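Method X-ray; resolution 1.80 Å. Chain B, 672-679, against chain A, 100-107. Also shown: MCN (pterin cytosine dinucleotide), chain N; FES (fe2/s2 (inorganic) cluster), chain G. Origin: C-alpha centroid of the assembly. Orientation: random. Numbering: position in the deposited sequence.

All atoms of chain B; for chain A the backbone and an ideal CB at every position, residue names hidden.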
# COMPACT_ATOMS: atom_id res chain seq x y z
N PRO B 672 28.09 8.77 16.24
CA PRO B 672 28.88 10.00 16.10
C PRO B 672 28.78 10.64 14.72
O PRO B 672 28.69 11.86 14.61
CB PRO B 672 30.30 9.53 16.44
CG PRO B 672 30.04 8.45 17.46
CD PRO B 672 28.90 7.69 16.83
N MET B 673 28.81 9.82 13.67
CA MET B 673 28.71 10.32 12.31
C MET B 673 27.40 11.11 12.12
O MET B 673 27.40 12.23 11.60
CB MET B 673 28.74 9.16 11.32
CG MET B 673 28.64 9.57 9.86
SD MET B 673 28.60 8.15 8.75
CE MET B 673 26.88 7.61 9.01
N ILE B 674 26.30 10.51 12.54
CA ILE B 674 24.99 11.15 12.41
C ILE B 674 24.91 12.41 13.26
O ILE B 674 24.36 13.42 12.82
CB ILE B 674 23.87 10.14 12.76
CG1 ILE B 674 23.70 9.16 11.59
CG2 ILE B 674 22.55 10.88 13.03
CD1 ILE B 674 22.78 8.00 11.87
N VAL B 675 25.46 12.36 14.47
CA VAL B 675 25.45 13.52 15.35
C VAL B 675 26.20 14.69 14.71
O VAL B 675 25.75 15.83 14.77
CB VAL B 675 26.09 13.20 16.73
CG1 VAL B 675 26.27 14.48 17.53
CG2 VAL B 675 25.22 12.21 17.48
N GLU B 676 27.35 14.41 14.08
CA GLU B 676 28.09 15.49 13.46
C GLU B 676 27.33 16.04 12.27
O GLU B 676 27.41 17.23 11.98
CB GLU B 676 29.50 15.05 13.06
CG GLU B 676 30.41 14.80 14.27
CD GLU B 676 31.89 14.86 13.95
OE1 GLU B 676 32.24 15.03 12.76
OE2 GLU B 676 32.71 14.75 14.89
N GLY B 677 26.59 15.18 11.59
CA GLY B 677 25.80 15.63 10.46
C GLY B 677 24.75 16.62 10.96
O GLY B 677 24.49 17.64 10.33
N GLN B 678 24.17 16.32 12.12
CA GLN B 678 23.16 17.19 12.73
C GLN B 678 23.76 18.53 13.13
O GLN B 678 23.12 19.57 13.00
CB GLN B 678 22.56 16.50 13.97
CG GLN B 678 21.70 15.30 13.64
CD GLN B 678 20.42 15.70 12.93
OE1 GLN B 678 19.57 16.38 13.50
NE2 GLN B 678 20.29 15.29 11.67
N ILE B 679 24.99 18.49 13.63
CA ILE B 679 25.68 19.71 14.03
C ILE B 679 25.99 20.59 12.82
O ILE B 679 25.76 21.80 12.85
CB ILE B 679 27.00 19.39 14.78
CG1 ILE B 679 26.70 18.80 16.16
CG2 ILE B 679 27.84 20.64 14.92
CD1 ILE B 679 27.92 18.23 16.87
N UNK A 100 27.35 7.80 0.81
CA UNK A 100 26.94 7.03 1.97
C UNK A 100 28.04 6.96 3.03
O UNK A 100 27.79 7.21 4.21
CB UNK A 100 26.54 5.62 1.54
N UNK A 101 29.26 6.63 2.61
CA UNK A 101 30.38 6.53 3.54
C UNK A 101 30.67 7.84 4.26
O UNK A 101 31.07 7.84 5.42
CB UNK A 101 31.63 6.07 2.79
N UNK A 102 30.48 8.96 3.57
CA UNK A 102 30.74 10.27 4.16
C UNK A 102 29.51 10.94 4.76
O UNK A 102 29.60 12.07 5.23
CB UNK A 102 31.34 11.19 3.10
N UNK A 103 28.39 10.24 4.76
CA UNK A 103 27.14 10.80 5.30
C UNK A 103 26.87 12.13 4.59
O UNK A 103 26.81 13.19 5.22
CB UNK A 103 27.22 10.99 6.82
N UNK A 104 26.72 12.06 3.27
CA UNK A 104 26.48 13.24 2.44
C UNK A 104 24.99 13.52 2.21
O UNK A 104 24.64 14.36 1.39
CB UNK A 104 27.18 13.07 1.09
N UNK A 105 24.13 12.79 2.91
CA UNK A 105 22.69 13.02 2.79
C UNK A 105 21.98 12.68 4.10
O UNK A 105 22.45 11.88 4.89
CB UNK A 105 22.11 12.19 1.64
N UNK A 106 20.84 13.33 4.31
CA UNK A 106 20.01 13.14 5.48
C UNK A 106 18.58 12.82 5.04
O UNK A 106 18.17 11.65 5.00
CB UNK A 106 20.04 14.38 6.38
N UNK A 107 17.82 13.86 4.71
CA UNK A 107 16.45 13.60 4.28
C UNK A 107 16.52 13.00 2.87
O UNK A 107 15.63 12.26 2.45
CB UNK A 107 15.60 14.87 4.31
N1 MCN N . 21.60 11.20 17.92
C2 MCN N . 22.60 10.24 18.28
N3 MCN N . 22.97 10.32 19.62
C4 MCN N . 22.48 11.21 20.56
C5 MCN N . 21.47 12.18 20.13
C6 MCN N . 21.04 12.17 18.82
O2 MCN N . 23.06 9.47 17.47
N4 MCN N . 22.90 11.19 21.81
C1' MCN N . 21.12 11.12 16.42
C2D MCN N . 19.76 10.30 16.28
O2' MCN N . 19.75 9.56 15.01
C3' MCN N . 18.70 11.37 16.40
C4D MCN N . 19.28 12.57 15.70
O4D MCN N . 20.78 12.41 15.83
O3' MCN N . 17.45 10.92 15.76
C5' MCN N . 18.72 13.95 16.14
O5' MCN N . 18.83 13.97 17.54
PA MCN N . 17.64 14.24 18.54
O1A MCN N . 17.37 12.93 19.23
O2A MCN N . 18.07 15.47 19.32
O3A MCN N . 16.28 14.78 17.83
PB MCN N . 15.17 14.03 16.97
O1B MCN N . 13.88 14.14 17.71
O2B MCN N . 15.62 12.65 16.57
O3B MCN N . 15.10 14.89 15.61
C10 MCN N . 14.36 16.08 15.55
C9' MCN N . 15.36 17.19 15.57
C8' MCN N . 14.51 18.48 15.41
S8' MCN N . 13.36 18.80 16.74
C7' MCN N . 14.60 19.36 14.41
S7' MCN N . 13.61 20.83 14.24
C6' MCN N . 15.60 19.05 13.25
C7 MCN N . 16.74 18.19 13.74
O9' MCN N . 16.25 17.01 14.38
N5' MCN N . 14.74 18.52 12.11
C4A MCN N . 15.62 17.86 11.16
N8' MCN N . 17.60 17.76 12.59
C4B MCN N . 16.98 17.53 11.33
N1' MCN N . 17.80 16.87 10.38
C2' MCN N . 17.18 16.56 9.21
N2' MCN N . 17.92 15.94 8.27
N3' MCN N . 15.84 16.81 8.97
C4' MCN N . 14.94 17.46 9.90
O4' MCN N . 13.79 17.65 9.61
FE1 FES G . 17.93 17.00 3.01
FE2 FES G . 19.93 17.70 1.32
S1 FES G . 19.83 15.83 2.44
S2 FES G . 18.01 18.75 1.69

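Positions 100, 101 and 102 can be taken together. The first two lie in the last part of a helix that begins earlier in the chain, all three point CA-to-CB away from chain B, and their ideal CB atoms find nothing of it within 5.5 Å. Chain B therefore sets no rule here, and long polar side chains suit as well as most others. The deposited residues are A:Arg100, A:Arg101 and A:His102; the nearest link is through backbone, with A:Arg101 O 4.2 Å from B:Met673 SD.

Position 103 is the first demanding one. Its phi/psi of 54/61 is left-handed, in a Schellman motif where the helix ends, and that alone would favor glycine, with asparagine a lesser choice. Yet CA-to-CB points toward chain B, and the ideal CB lies 3.6 Å from B:Met673 CG. Beyond it runs the helix surface at B:Met673, B:Ile674 and B:Gly677, where the missing side chain leaves a groove. A flat side chain could use that space, and the carbonyl B:Ile674 O offers an acceptor farther along. The residue is A:His103, chi1 t. B:Gly677 CA meets its ring at the edge, 3.9 Å from CD2 of A:His103. The fit depends on glycine: a CB on B:Gly677 would stand 2.5 Å from A:His103 NE2, a clash. A water lies 2.9 Å from A:His103 NE2, donates to B:Ile674 O at 2.6 Å and accepts from B:Gln678 NE2 at 3.2 Å, so the ring reaches the helix's polar groups through one shared molecule.

At 104 and 105 the chain is out of reach of the helix, and chain B cannot choose among side chains. They are A:Ala104 and A:Leu105.

Position 106 turns back toward chain B, but its ideal CB is still 5.4 Å from B:Gln678 NE2, so a short side chain would fall short. The visible partners are the carbonyl B:Gly677 O, the amide of B:Gln678 and the pterin amine MCN N2'. A long side chain with a donor would suit, glutamine or lysine for instance; an amide adds an acceptor for the amine. A:Gln106, extended at chi2 t, gives a weak hydrogen bond from its NE2 to B:Gly677 O at 3.1 Å, while its OE1 accepts from MCN N2' at 2.7 Å. B:Gln678 NE2 donates to MCN N1' at 3.2 Å, so both glutamines hold the pterin.

Position 107 is out of reach of chain B, but the iron-sulfur cluster lies close by, which calls for a metal ligand, cysteine above all. A:Cys107 SG binds FES FE1 at 2.3 Å.

Chain A (100-107) RRHHALQC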
# COMPACT_ATOMS: atom_id res chain seq x y z
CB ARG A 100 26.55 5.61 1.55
CG ARG A 100 25.97 4.79 2.68
CD ARG A 100 25.80 3.34 2.30
NE ARG A 100 25.17 2.59 3.38
CZ ARG A 100 25.26 1.27 3.51
NH1 ARG A 100 25.95 0.56 2.62
NH2 ARG A 100 24.66 0.66 4.53
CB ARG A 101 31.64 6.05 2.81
CG ARG A 101 31.60 4.59 2.38
CD ARG A 101 32.94 4.12 1.81
NE ARG A 101 33.24 4.67 0.49
CZ ARG A 101 34.05 5.69 0.27
NH1 ARG A 101 34.26 6.11 -0.97
NH2 ARG A 101 34.67 6.30 1.28
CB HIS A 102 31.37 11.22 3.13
CG HIS A 102 32.79 10.88 2.78
ND1 HIS A 102 33.12 10.02 1.76
CD2 HIS A 102 33.95 11.29 3.34
CE1 HIS A 102 34.44 9.91 1.70
NE2 HIS A 102 34.97 10.67 2.64
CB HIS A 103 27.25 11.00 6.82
CG HIS A 103 25.97 11.44 7.47
ND1 HIS A 103 24.74 10.92 7.11
CD2 HIS A 103 25.73 12.30 8.48
CE1 HIS A 103 23.80 11.45 7.87
NE2 HIS A 103 24.38 12.30 8.71
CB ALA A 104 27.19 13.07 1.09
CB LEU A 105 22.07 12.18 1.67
CG LEU A 105 22.09 10.67 1.87
CD1 LEU A 105 20.92 10.03 1.16
CD2 LEU A 105 23.42 10.13 1.35
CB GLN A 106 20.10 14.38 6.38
CG GLN A 106 21.37 14.38 7.25
CD GLN A 106 21.53 15.55 8.21
OE1 GLN A 106 20.59 15.96 8.88
NE2 GLN A 106 22.75 16.07 8.29
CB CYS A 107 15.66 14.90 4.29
SG CYS A 107 15.86 15.98 2.87
O HOH W 1 22.74 13.47 10.75
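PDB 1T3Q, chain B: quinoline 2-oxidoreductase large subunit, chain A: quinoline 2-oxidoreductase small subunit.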